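Local coordinates for pectate lyase (Cellvibrio cellulosa, PDB 1GXM), which cleaves pectate (polygalacturonic acid) by anti-beta-elimination, the chain here being the family 10 catalytic module of a longer protein, at residues A[109-114]-A[120-125]; A[113-118]-A[175-180]; A[143-148]-A[169-174]; A[179-184]-A[199-204]. All coordinates share one frame; numbering follows the deposited sequence.

Contact 1 of 4, residues A[109-114]-A[120-125]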
loop_
_atom_site.group_PDB
_atom_site.type_symbol
_atom_site.label_atom_id
_atom_site.label_comp_id
_atom_site.label_asym_id
_atom_site.label_seq_id
_atom_site.Cartn_x
_atom_site.Cartn_y
_atom_site.Cartn_z
ATOM N N SER A 109 -11.303 2.090 -11.473
ATOM C CA SER A 109 -11.423 2.759 -10.178
ATOM C C SER A 109 -10.615 4.028 -10.072
ATOM O O SER A 109 -10.830 4.817 -9.176
ATOM C CB SER A 109 -11.008 1.814 -9.072
ATOM O OG SER A 109 -9.606 1.747 -8.922
ATOM N N GLN A 110 -9.678 4.216 -10.988
ATOM C CA GLN A 110 -8.724 5.288 -10.875
ATOM C C GLN A 110 -9.340 6.634 -11.221
ATOM O O GLN A 110 -9.982 6.793 -12.253
ATOM C CB GLN A 110 -7.507 5.015 -11.751
ATOM C CG GLN A 110 -6.354 5.942 -11.489
ATOM C CD GLN A 110 -5.127 5.530 -12.248
ATOM O OE1 GLN A 110 -5.192 5.222 -13.439
ATOM N NE2 GLN A 110 -3.984 5.521 -11.567
ATOM N N TYR A 111 -9.148 7.606 -10.360
ATOM C CA TYR A 111 -9.575 8.944 -10.646
ATOM C C TYR A 111 -8.710 9.571 -11.734
ATOM O O TYR A 111 -7.621 9.107 -11.997
ATOM C CB TYR A 111 -9.475 9.811 -9.412
ATOM C CG TYR A 111 -10.418 9.518 -8.279
ATOM C CD1 TYR A 111 -10.122 8.569 -7.314
ATOM C CD2 TYR A 111 -11.551 10.285 -8.100
ATOM C CE1 TYR A 111 -10.945 8.373 -6.226
ATOM C CE2 TYR A 111 -12.379 10.082 -7.027
ATOM C CZ TYR A 111 -12.055 9.135 -6.078
ATOM O OH TYR A 111 -12.878 8.969 -5.010
ATOM N N SER A 112 -9.168 10.693 -12.275
ATOM C CA SER A 112 -8.428 11.421 -13.304
ATOM C C SER A 112 -7.044 11.832 -12.819
ATOM O O SER A 112 -6.119 11.950 -13.613
ATOM C CB SER A 112 -9.194 12.665 -13.733
ATOM O OG SER A 112 -9.339 13.561 -12.682
ATOM N N THR A 113 -6.913 12.015 -11.514
ATOM C CA THR A 113 -5.654 12.416 -10.901
ATOM C C THR A 113 -4.666 11.275 -10.702
ATOM O O THR A 113 -3.535 11.496 -10.325
ATOM C CB THR A 113 -5.912 12.984 -9.534
ATOM O OG1 THR A 113 -6.562 11.979 -8.750
ATOM C CG2 THR A 113 -6.847 14.185 -9.571
ATOM N N GLY A 114 -5.124 10.053 -10.872
ATOM C CA GLY A 114 -4.325 8.872 -10.608
ATOM C C GLY A 114 -4.626 8.192 -9.284
ATOM O O GLY A 114 -4.181 7.081 -9.075
ATOM N N TYR A 120 -14.539 0.579 -4.835
ATOM C CA TYR A 120 -15.035 1.090 -6.094
ATOM C C TYR A 120 -16.062 0.114 -6.650
ATOM O O TYR A 120 -15.789 -1.070 -6.630
ATOM C CB TYR A 120 -13.899 1.229 -7.091
ATOM C CG TYR A 120 -14.360 1.956 -8.320
ATOM C CD1 TYR A 120 -14.516 3.335 -8.312
ATOM C CD2 TYR A 120 -14.696 1.264 -9.477
ATOM C CE1 TYR A 120 -14.977 4.019 -9.428
ATOM C CE2 TYR A 120 -15.147 1.949 -10.609
ATOM C CZ TYR A 120 -15.284 3.316 -10.564
ATOM O OH TYR A 120 -15.725 3.990 -11.679
ATOM N N PRO A 121 -17.207 0.556 -7.197
ATOM C CA PRO A 121 -17.690 1.932 -7.222
ATOM C C PRO A 121 -17.655 2.582 -5.852
ATOM O O PRO A 121 -17.738 1.918 -4.820
ATOM C CB PRO A 121 -19.121 1.781 -7.743
ATOM C CG PRO A 121 -18.985 0.614 -8.649
ATOM C CD PRO A 121 -18.114 -0.357 -7.913
ATOM N N LEU A 122 -17.527 3.890 -5.876
ATOM C CA LEU A 122 -17.361 4.664 -4.664
ATOM C C LEU A 122 -18.517 4.478 -3.723
ATOM O O LEU A 122 -19.683 4.505 -4.123
ATOM C CB LEU A 122 -17.196 6.136 -4.996
ATOM C CG LEU A 122 -15.994 6.457 -5.861
ATOM C CD1 LEU A 122 -15.909 7.954 -6.110
ATOM C CD2 LEU A 122 -14.694 5.915 -5.247
ATOM N N LYS A 123 -18.185 4.273 -2.460
ATOM C CA LYS A 123 -19.169 4.062 -1.417
ATOM C C LYS A 123 -19.420 5.300 -0.568
ATOM O O LYS A 123 -20.364 5.322 0.224
ATOM C CB LYS A 123 -18.709 2.925 -0.535
ATOM C CG LYS A 123 -18.914 1.558 -1.156
ATOM C CD LYS A 123 -20.131 0.867 -0.506
ATOM C CE LYS A 123 -20.801 -0.140 -1.398
ATOM N NZ LYS A 123 -21.942 0.409 -2.171
ATOM N N GLY A 124 -18.607 6.332 -0.755
ATOM C CA GLY A 124 -18.716 7.537 0.038
ATOM C C GLY A 124 -17.862 7.436 1.281
ATOM O O GLY A 124 -17.442 6.365 1.707
ATOM N N GLY A 125 -17.626 8.586 1.881
ATOM C CA GLY A 125 -16.784 8.691 3.043
ATOM C C GLY A 125 -15.332 8.457 2.703
ATOM O O GLY A 125 -14.906 8.579 1.550
#

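Contact 2 of 4, residues A[113-118]-A[175-180]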
loop_
_atom_site.group_PDB
_atom_site.type_symbol
_atom_site.label_atom_id
_atom_site.label_comp_id
_atom_site.label_asym_id
_atom_site.label_seq_id
_atom_site.Cartn_x
_atom_site.Cartn_y
_atom_site.Cartn_z
ATOM N N THR A 113 -6.913 12.015 -11.514
ATOM C CA THR A 113 -5.654 12.416 -10.901
ATOM C C THR A 113 -4.666 11.275 -10.702
ATOM O O THR A 113 -3.535 11.496 -10.325
ATOM C CB THR A 113 -5.912 12.984 -9.534
ATOM O OG1 THR A 113 -6.562 11.979 -8.750
ATOM C CG2 THR A 113 -6.847 14.185 -9.571
ATOM N N GLY A 114 -5.124 10.053 -10.872
ATOM C CA GLY A 114 -4.325 8.872 -10.608
ATOM C C GLY A 114 -4.626 8.192 -9.284
ATOM O O GLY A 114 -4.181 7.081 -9.075
ATOM N N ALA A 115 -5.359 8.845 -8.401
ATOM C CA ALA A 115 -5.705 8.268 -7.113
ATOM C C ALA A 115 -6.467 6.968 -7.303
ATOM O O ALA A 115 -7.313 6.855 -8.191
ATOM C CB ALA A 115 -6.556 9.219 -6.356
ATOM N N LEU A 116 -6.216 6.008 -6.424
ATOM C CA LEU A 116 -7.022 4.796 -6.317
ATOM C C LEU A 116 -7.783 4.804 -5.008
ATOM O O LEU A 116 -7.182 4.953 -3.945
ATOM C CB LEU A 116 -6.154 3.539 -6.369
ATOM C CG LEU A 116 -5.339 3.378 -7.658
ATOM C CD1 LEU A 116 -4.539 2.115 -7.609
ATOM C CD2 LEU A 116 -6.239 3.306 -8.833
ATOM N N PRO A 117 -9.093 4.622 -5.070
ATOM C CA PRO A 117 -9.923 4.570 -3.873
ATOM C C PRO A 117 -9.853 3.217 -3.219
ATOM O O PRO A 117 -9.426 2.231 -3.798
ATOM C CB PRO A 117 -11.318 4.807 -4.430
ATOM C CG PRO A 117 -11.269 4.169 -5.764
ATOM C CD PRO A 117 -9.900 4.457 -6.297
ATOM N N GLN A 118 -10.284 3.165 -1.976
ATOM C CA GLN A 118 -10.319 1.926 -1.233
ATOM C C GLN A 118 -11.378 0.958 -1.747
ATOM O O GLN A 118 -11.153 -0.233 -1.777
ATOM C CB GLN A 118 -10.544 2.216 0.237
ATOM C CG GLN A 118 -10.308 1.032 1.131
ATOM C CD GLN A 118 -10.631 1.326 2.588
ATOM O OE1 GLN A 118 -9.780 1.145 3.482
ATOM N NE2 GLN A 118 -11.832 1.745 2.838
ATOM N N THR A 175 1.677 7.416 -10.302
ATOM C CA THR A 175 2.945 7.997 -9.910
ATOM C C THR A 175 2.837 9.500 -9.791
ATOM O O THR A 175 3.339 10.096 -8.850
ATOM C CB THR A 175 4.020 7.621 -10.924
ATOM O OG1 THR A 175 4.193 6.204 -10.932
ATOM C CG2 THR A 175 5.364 8.164 -10.503
ATOM N N ASP A 176 2.210 10.124 -10.782
ATOM C CA ASP A 176 1.977 11.545 -10.763
ATOM C C ASP A 176 1.230 11.930 -9.490
ATOM O O ASP A 176 1.572 12.906 -8.832
ATOM C CB ASP A 176 1.211 11.954 -12.017
ATOM C CG ASP A 176 1.085 13.432 -12.154
ATOM O OD1 ASP A 176 2.102 14.085 -12.468
ATOM O OD2 ASP A 176 0.007 14.014 -11.941
ATOM N N TYR A 177 0.167 11.178 -9.174
ATOM C CA TYR A 177 -0.579 11.427 -7.951
ATOM C C TYR A 177 0.323 11.416 -6.711
ATOM O O TYR A 177 0.288 12.305 -5.871
ATOM C CB TYR A 177 -1.733 10.410 -7.781
ATOM C CG TYR A 177 -2.525 10.759 -6.574
ATOM C CD1 TYR A 177 -2.149 10.295 -5.316
ATOM C CD2 TYR A 177 -3.585 11.638 -6.655
ATOM C CE1 TYR A 177 -2.797 10.687 -4.216
ATOM C CE2 TYR A 177 -4.251 12.036 -5.548
ATOM C CZ TYR A 177 -3.853 11.554 -4.308
ATOM O OH TYR A 177 -4.489 11.977 -3.169
ATOM N N ILE A 178 1.101 10.358 -6.598
ATOM C CA ILE A 178 1.979 10.170 -5.458
ATOM C C ILE A 178 2.953 11.335 -5.318
ATOM O O ILE A 178 3.154 11.862 -4.247
ATOM C CB ILE A 178 2.699 8.825 -5.573
ATOM C CG1 ILE A 178 1.706 7.698 -5.265
ATOM C CG2 ILE A 178 3.895 8.762 -4.651
ATOM C CD1 ILE A 178 2.194 6.370 -5.664
ATOM N N LEU A 179 3.507 11.769 -6.432
ATOM C CA LEU A 179 4.456 12.865 -6.404
ATOM C C LEU A 179 3.784 14.169 -5.978
ATOM O O LEU A 179 4.352 14.927 -5.202
ATOM C CB LEU A 179 5.111 13.038 -7.762
ATOM C CG LEU A 179 6.026 11.909 -8.199
ATOM C CD1 LEU A 179 6.441 12.103 -9.652
ATOM C CD2 LEU A 179 7.240 11.761 -7.286
ATOM N N LYS A 180 2.567 14.416 -6.464
ATOM C CA LYS A 180 1.825 15.619 -6.090
ATOM C C LYS A 180 1.351 15.574 -4.637
ATOM O O LYS A 180 1.226 16.598 -3.976
ATOM C CB LYS A 180 0.648 15.827 -7.024
ATOM C CG LYS A 180 1.055 16.424 -8.336
ATOM C CD LYS A 180 -0.120 16.491 -9.272
ATOM C CE LYS A 180 0.226 17.294 -10.514
ATOM N NZ LYS A 180 1.372 16.700 -11.212
HETATM O O HOH W 1 -2.096 13.701 -10.105
#

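Contact 3 of 4, residues A[143-148]-A[169-174]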
loop_
_atom_site.group_PDB
_atom_site.type_symbol
_atom_site.label_atom_id
_atom_site.label_comp_id
_atom_site.label_asym_id
_atom_site.label_seq_id
_atom_site.Cartn_x
_atom_site.Cartn_y
_atom_site.Cartn_z
ATOM N N VAL A 143 1.144 -3.919 -8.989
ATOM C CA VAL A 143 0.555 -4.974 -9.816
ATOM C C VAL A 143 0.416 -4.470 -11.250
ATOM O O VAL A 143 0.805 -5.157 -12.210
ATOM C CB VAL A 143 -0.808 -5.424 -9.283
ATOM C CG1 VAL A 143 -1.459 -6.371 -10.267
ATOM C CG2 VAL A 143 -0.664 -6.087 -7.931
ATOM N N LEU A 144 -0.167 -3.294 -11.405
ATOM C CA LEU A 144 -0.367 -2.741 -12.750
ATOM C C LEU A 144 0.964 -2.521 -13.451
ATOM O O LEU A 144 1.074 -2.725 -14.647
ATOM C CB LEU A 144 -1.186 -1.455 -12.701
ATOM C CG LEU A 144 -2.637 -1.665 -12.272
ATOM C CD1 LEU A 144 -3.274 -0.312 -12.068
ATOM C CD2 LEU A 144 -3.407 -2.488 -13.284
ATOM N N ASP A 145 1.973 -2.096 -12.708
ATOM C CA ASP A 145 3.300 -1.901 -13.280
ATOM C C ASP A 145 3.929 -3.213 -13.704
ATOM O O ASP A 145 4.543 -3.284 -14.749
ATOM C CB ASP A 145 4.203 -1.185 -12.309
ATOM C CG ASP A 145 5.558 -0.950 -12.873
ATOM O OD1 ASP A 145 5.712 -0.068 -13.758
ATOM O OD2 ASP A 145 6.526 -1.613 -12.467
ATOM N N PHE A 146 3.785 -4.255 -12.905
ATOM C CA PHE A 146 4.281 -5.554 -13.306
ATOM C C PHE A 146 3.543 -6.013 -14.572
ATOM O O PHE A 146 4.161 -6.533 -15.504
ATOM C CB PHE A 146 4.133 -6.565 -12.179
ATOM C CG PHE A 146 5.314 -6.610 -11.250
ATOM C CD1 PHE A 146 5.783 -5.462 -10.643
ATOM C CD2 PHE A 146 5.951 -7.807 -10.984
ATOM C CE1 PHE A 146 6.859 -5.512 -9.800
ATOM C CE2 PHE A 146 7.016 -7.862 -10.122
ATOM C CZ PHE A 146 7.489 -6.708 -9.540
ATOM N N ALA A 147 2.231 -5.788 -14.628
ATOM C CA ALA A 147 1.449 -6.168 -15.797
ATOM C C ALA A 147 1.949 -5.370 -16.995
ATOM O O ALA A 147 2.202 -5.928 -18.075
ATOM C CB ALA A 147 -0.026 -5.918 -15.542
ATOM N N ALA A 148 2.135 -4.067 -16.811
ATOM C CA ALA A 148 2.548 -3.180 -17.907
ATOM C C ALA A 148 3.891 -3.571 -18.486
ATOM O O ALA A 148 4.162 -3.338 -19.678
ATOM C CB ALA A 148 2.601 -1.734 -17.438
ATOM N N THR A 169 -0.303 3.816 -18.538
ATOM C CA THR A 169 -0.956 5.091 -18.315
ATOM C C THR A 169 -1.460 5.165 -16.862
ATOM O O THR A 169 -1.262 6.150 -16.183
ATOM C CB THR A 169 -2.097 5.279 -19.314
ATOM O OG1 THR A 169 -1.520 5.423 -20.626
ATOM C CG2 THR A 169 -2.917 6.544 -19.047
ATOM N N ALA A 170 -2.097 4.106 -16.381
ATOM C CA ALA A 170 -2.600 4.093 -15.003
ATOM C C ALA A 170 -1.445 4.202 -14.005
ATOM O O ALA A 170 -1.539 4.905 -13.013
ATOM C CB ALA A 170 -3.394 2.831 -14.760
ATOM N N VAL A 171 -0.355 3.516 -14.279
ATOM C CA VAL A 171 0.817 3.582 -13.403
ATOM C C VAL A 171 1.417 4.973 -13.415
ATOM O O VAL A 171 1.774 5.506 -12.374
ATOM C CB VAL A 171 1.851 2.522 -13.777
ATOM C CG1 VAL A 171 3.156 2.708 -13.027
ATOM C CG2 VAL A 171 1.303 1.155 -13.489
ATOM N N THR A 172 1.502 5.569 -14.590
ATOM C CA THR A 172 2.013 6.918 -14.730
ATOM C C THR A 172 1.159 7.911 -13.980
ATOM O O THR A 172 1.667 8.785 -13.294
ATOM C CB THR A 172 2.076 7.289 -16.202
ATOM O OG1 THR A 172 2.930 6.347 -16.854
ATOM C CG2 THR A 172 2.733 8.609 -16.381
ATOM N N LYS A 173 -0.150 7.787 -14.128
ATOM C CA LYS A 173 -1.068 8.655 -13.406
ATOM C C LYS A 173 -0.930 8.453 -11.902
ATOM O O LYS A 173 -0.971 9.398 -11.164
ATOM C CB LYS A 173 -2.508 8.395 -13.829
ATOM C CG LYS A 173 -2.832 8.918 -15.214
ATOM C CD LYS A 173 -4.161 8.381 -15.739
ATOM C CE LYS A 173 -5.338 8.798 -14.918
ATOM N NZ LYS A 173 -6.588 8.305 -15.550
ATOM N N GLY A 174 -0.802 7.208 -11.471
ATOM C CA GLY A 174 -0.650 6.918 -10.054
ATOM C C GLY A 174 0.623 7.505 -9.502
ATOM O O GLY A 174 0.673 8.041 -8.385
#

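Contact 4 of 4, residues A[179-184]-A[199-204]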
loop_
_atom_site.group_PDB
_atom_site.type_symbol
_atom_site.label_atom_id
_atom_site.label_comp_id
_atom_site.label_asym_id
_atom_site.label_seq_id
_atom_site.Cartn_x
_atom_site.Cartn_y
_atom_site.Cartn_z
ATOM N N LEU A 179 3.507 11.769 -6.432
ATOM C CA LEU A 179 4.456 12.865 -6.404
ATOM C C LEU A 179 3.784 14.169 -5.978
ATOM O O LEU A 179 4.352 14.927 -5.202
ATOM C CB LEU A 179 5.111 13.038 -7.762
ATOM C CG LEU A 179 6.026 11.909 -8.199
ATOM C CD1 LEU A 179 6.441 12.103 -9.652
ATOM C CD2 LEU A 179 7.240 11.761 -7.286
ATOM N N LYS A 180 2.567 14.416 -6.464
ATOM C CA LYS A 180 1.825 15.619 -6.090
ATOM C C LYS A 180 1.351 15.574 -4.637
ATOM O O LYS A 180 1.226 16.598 -3.976
ATOM C CB LYS A 180 0.648 15.827 -7.024
ATOM C CG LYS A 180 1.055 16.424 -8.336
ATOM C CD LYS A 180 -0.120 16.491 -9.272
ATOM C CE LYS A 180 0.226 17.294 -10.514
ATOM N NZ LYS A 180 1.372 16.700 -11.212
ATOM N N ALA A 181 1.101 14.370 -4.131
ATOM C CA ALA A 181 0.566 14.216 -2.787
ATOM C C ALA A 181 1.635 14.273 -1.715
ATOM O O ALA A 181 1.336 14.508 -0.548
ATOM C CB ALA A 181 -0.210 12.931 -2.676
ATOM N N GLN A 182 2.875 14.009 -2.091
ATOM C CA GLN A 182 3.956 13.934 -1.137
ATOM C C GLN A 182 4.008 15.230 -0.360
ATOM O O GLN A 182 4.006 16.317 -0.926
ATOM C CB GLN A 182 5.272 13.638 -1.834
ATOM C CG GLN A 182 6.406 13.263 -0.877
ATOM C CD GLN A 182 7.646 12.793 -1.618
ATOM O OE1 GLN A 182 7.709 12.877 -2.848
ATOM N NE2 GLN A 182 8.618 12.288 -0.887
ATOM N N TRP A 183 4.033 15.117 0.952
ATOM C CA TRP A 183 3.832 16.263 1.822
ATOM C C TRP A 183 5.075 17.110 1.965
ATOM O O TRP A 183 6.151 16.611 2.250
ATOM C CB TRP A 183 3.383 15.790 3.195
ATOM C CG TRP A 183 3.150 16.890 4.145
ATOM C CD1 TRP A 183 3.932 17.216 5.191
ATOM C CD2 TRP A 183 2.054 17.805 4.149
ATOM N NE1 TRP A 183 3.407 18.293 5.862
ATOM C CE2 TRP A 183 2.234 18.658 5.253
ATOM C CE3 TRP A 183 0.905 17.954 3.363
ATOM C CZ2 TRP A 183 1.338 19.671 5.568
ATOM C CZ3 TRP A 183 0.022 18.970 3.672
ATOM C CH2 TRP A 183 0.247 19.814 4.766
ATOM N N LYS A 184 4.894 18.412 1.778
ATOM C CA LYS A 184 5.959 19.380 1.957
ATOM C C LYS A 184 5.750 19.982 3.318
ATOM O O LYS A 184 4.786 20.698 3.586
ATOM C CB LYS A 184 5.932 20.435 0.870
ATOM C CG LYS A 184 6.327 19.888 -0.486
ATOM C CD LYS A 184 5.974 20.797 -1.695
ATOM C CE LYS A 184 5.858 22.262 -1.408
ATOM N NZ LYS A 184 5.114 22.970 -2.500
ATOM N N LEU A 199 -8.956 14.292 -5.246
ATOM C CA LEU A 199 -8.904 15.452 -6.126
ATOM C C LEU A 199 -8.044 16.578 -5.629
ATOM O O LEU A 199 -7.512 17.348 -6.425
ATOM C CB LEU A 199 -10.305 15.981 -6.403
ATOM C CG LEU A 199 -11.251 14.956 -7.028
ATOM C CD1 LEU A 199 -12.550 15.660 -7.426
ATOM C CD2 LEU A 199 -10.653 14.276 -8.217
ATOM N N ASP A 200 -7.942 16.717 -4.314
ATOM C CA ASP A 200 -7.257 17.866 -3.727
ATOM C C ASP A 200 -5.856 17.551 -3.210
ATOM O O ASP A 200 -5.129 18.456 -2.856
ATOM C CB ASP A 200 -8.117 18.566 -2.664
ATOM C CG ASP A 200 -8.321 17.773 -1.381
ATOM O OD1 ASP A 200 -7.564 16.820 -1.076
ATOM O OD2 ASP A 200 -9.237 18.100 -0.600
ATOM N N TYR A 201 -5.495 16.264 -3.215
ATOM C CA TYR A 201 -4.164 15.766 -2.798
ATOM C C TYR A 201 -3.850 15.956 -1.313
ATOM O O TYR A 201 -2.755 15.621 -0.868
ATOM C CB TYR A 201 -3.042 16.419 -3.618
ATOM C CG TYR A 201 -3.177 16.236 -5.095
ATOM C CD1 TYR A 201 -2.674 15.107 -5.717
ATOM C CD2 TYR A 201 -3.775 17.205 -5.882
ATOM C CE1 TYR A 201 -2.787 14.936 -7.074
ATOM C CE2 TYR A 201 -3.900 17.034 -7.249
ATOM C CZ TYR A 201 -3.404 15.903 -7.829
ATOM O OH TYR A 201 -3.512 15.736 -9.182
ATOM N N GLN A 202 -4.773 16.510 -0.546
ATOM C CA GLN A 202 -4.517 16.868 0.842
ATOM C C GLN A 202 -4.598 15.639 1.732
ATOM O O GLN A 202 -5.402 14.773 1.495
ATOM C CB GLN A 202 -5.596 17.829 1.359
ATOM C CG GLN A 202 -5.784 19.192 0.732
ATOM C CD GLN A 202 -7.052 19.911 1.312
ATOM O OE1 GLN A 202 -7.705 19.395 2.227
ATOM N NE2 GLN A 202 -7.391 21.055 0.760
ATOM N N PRO A 203 -3.840 15.598 2.810
ATOM C CA PRO A 203 -4.056 14.571 3.825
ATOM C C PRO A 203 -5.470 14.587 4.330
ATOM O O PRO A 203 -6.071 15.630 4.516
ATOM C CB PRO A 203 -3.098 14.967 4.934
ATOM C CG PRO A 203 -1.999 15.665 4.195
ATOM C CD PRO A 203 -2.703 16.471 3.137
ATOM N N LYS A 204 -5.990 13.403 4.570
ATOM C CA LYS A 204 -7.340 13.221 5.079
ATOM C C LYS A 204 -7.344 12.279 6.271
ATOM O O LYS A 204 -6.389 11.536 6.508
ATOM C CB LYS A 204 -8.249 12.602 4.012
ATOM C CG LYS A 204 -8.342 13.411 2.754
ATOM C CD LYS A 204 -9.029 14.757 2.926
ATOM C CE LYS A 204 -9.042 15.483 1.627
ATOM N NZ LYS A 204 -9.668 16.853 1.731
HETATM O O HOH W 2 -0.415 16.426 0.278
#

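Contact 1 of 4, residues A[109-114]-A[120-125]
Ser109 sits over one face of the Tyr120 ring, and its backbone does the touching as much as its side chain. The CA of Ser109 lies 3.5 Å from the centroid of the Tyr120 ring, only 8° off the ring normal, which is a CH-pi contact over the middle of the face. Ser109 CB also lies 3.4 Å from Tyr120 CG. A small residue suits this place because nothing bulky comes between the chain and the ring. The torsion of Ser109 (chi1 81°) puts OG between the backbone N and the carbonyl carbon, where it hydrogen-bonds back to Leu106 O, one turn earlier in helix 93-109. Tyr120 presents its face with CG anti to the backbone N (chi1 -171°), just before the cis peptide bond to Pro121.

The second touch joins Tyr111 and Leu122, whose side chains approach from opposite directions. Leu122 brings both methyls to the phenol oxygen: CD1 is 3.4 Å and CD2 3.6 Å from Tyr111 OH. That hydroxyl also bonds to Asp128 O and to a glycerol probably taken from the crystallisation liquor; tyrosine suits the place by meeting both Leu122 and the Asp128 carbonyl. Tyr111 also starts a type I beta turn, closed by Gly114 N to Tyr111 O at 2.9 Å, while Gln110 NE2 holds Gly114 O at 2.9 Å.

The turn follows the end of helix 93-109, and its Gln110 also reaches Ala170 O on helix 161-181; segment 120-125 leaves strand 119-120, where Tyr120 pairs through its backbone with Gly69.

Contact 2 of 4, residues A[113-118]-A[175-180]
Thr113 O, pressed 3.3 Å from Tyr177 CB, accepts the shortest polar bond of the contact, 2.6 Å from water 1. The same water gives its other proton to Asp176 OD2 at 2.8 Å, so one molecule ties the loop carbonyl to the helix carboxylate. Lys180, one turn further along, forms a salt bridge to Asp176, with NZ 3.0 Å from OD1 on the syn side but 25° out of the carboxylate plane, and a weak second bond to OD2. The lysine would tend to keep the carboxylate charged and to hold its rotation.

The helix here is 161-181, one of the helices of a fold consistent with the alpha/alpha toroid topology of the six-hairpin clan, and the loop between helix 93-109 and strand 119-120 rests against its side. With CG anti to the backbone N (chi1 -176°), the Tyr177 ring reaches out beside the loop, and Thr113 O lies at the ring edge, in its plane. Ala115 CB comes over one face, 4.0 Å from the ring centroid and offset toward the rim, a CH-pi contact that suits a single methyl. Gly114 passes close to Tyr177 CB with a phi of 101°, a backbone shape natural to glycine, whose lack of a side chain lets the loop come this near. Tyr177 OH hydrogen-bonds to Gly197 O and Thr113 OG1 to Ala198 O, just after strand 195-196.

Contact 3 of 4, residues A[143-148]-A[169-174]
Two helices consecutive in the chain, 136-148 and 161-181, pack here as the arms of a helical hairpin, with the axes of the two short segments 9.0 Å apart at their closest and N-to-C directions 140° from one another. At the middle, Val171 pushes its two methyls against Leu144 and Asp145. The closer is CG2, which lies 3.4 Å from Asp145 N and 3.7 Å from Leu144 CB, pressed against the backbone where the first helix turns past it. Beta branching serves the place well: with CG1 anti to the backbone N (chi1 171°), the two methyls spread apart, and CG1 comes to 3.8 Å from Asp145 OD1. The side chains of Asp145 and Val171 cross at about a right angle.

Leu144 points at the opposing helix and carries CD1 to 4.1 Å from Ala170 CB, where the small alanine leaves room for the longer leucine. The side chain of Phe167, a turn back on the same helix as Ala170, also touches Leu144. No hydrogen bond joins the two segments, yet the buried carboxylate of Asp145 is well supplied: OD2 makes a salt bridge to Arg151 and OD1 accepts from Gln229. This pairing would be expected to stabilise the negative charge beside the valine methyls. A buried, largely apolar seam between successive helices running roughly antiparallel is consistent with the helical hairpins of the six-hairpin clan, to which the sequence is assigned.

Contact 4 of 4, residues A[179-184]-A[199-204]
Tyr201 adopts a left-handed backbone shape (phi 66°, psi 1°), unusual for a residue with a side chain, and it brings its ring against the last turn of helix 161-181. The neighbouring Asp200 supports this bend with an Asx turn, in which its OD1 accepts from Gln202 N at 2.9 Å. Its other oxygen, OD2, uses its syn lone pair to receive Lys204 NZ at 2.7 Å, so both carboxylate oxygens are engaged by groups that follow in the loop.

The methylenes of Lys180 cross the Tyr201 ring obliquely. Lys180 CB is 3.5 Å from Tyr201 CE1, and further out CD is 3.5 Å from Tyr201 OH. A long aliphatic chain suits this spot, since its methylenes pack on the ring while NZ turns away to its salt bridge with Asp176. Ala181, with little bulk, lets the loop backbone come near; a water lies 2.7 Å from both Ala181 O and Tyr201 O, and His196 ND1 bonds to Tyr201 O as well. The ring of Tyr201 also meets that of Tyr177, their planes at about 25°.

Beyond Gln182, where the chain leaves the helix, Trp183 has CG anti to the backbone N (chi1 -180°), which carries its six-membered ring toward Pro203; CZ3 stands 3.7 Å from Pro203 CD. The rigid proline ring offers a firm apolar surface, and Trp183 NE1 bonds to Leu283 O. The chemistry implies that the two segments cohere by van der Waals packing and a water held between two carbonyls, with no direct hydrogen bond.

Three of the four contacts draw on helix 161-181: contact 3 uses its middle, contact 2 the next turns, and contact 4 its end. Contact 2 is central, its centre about 11 Å from those of contacts 1 and 3 and about 9 Å from that of contact 4, whereas contacts 3 and 4 lie about 19 Å apart. Along the chain, the loop after helix 93-109 opens contacts 1 and 2, contact 3 falls within the span that contact 2 closes, and contact 4 follows. Together they join the helices to the loops beside them within the family 10 catalytic module: Leu122 packs on Pro117 between contacts 1 and 2, and Thr113 lies beside Tyr201 OH between contacts 2 and 4.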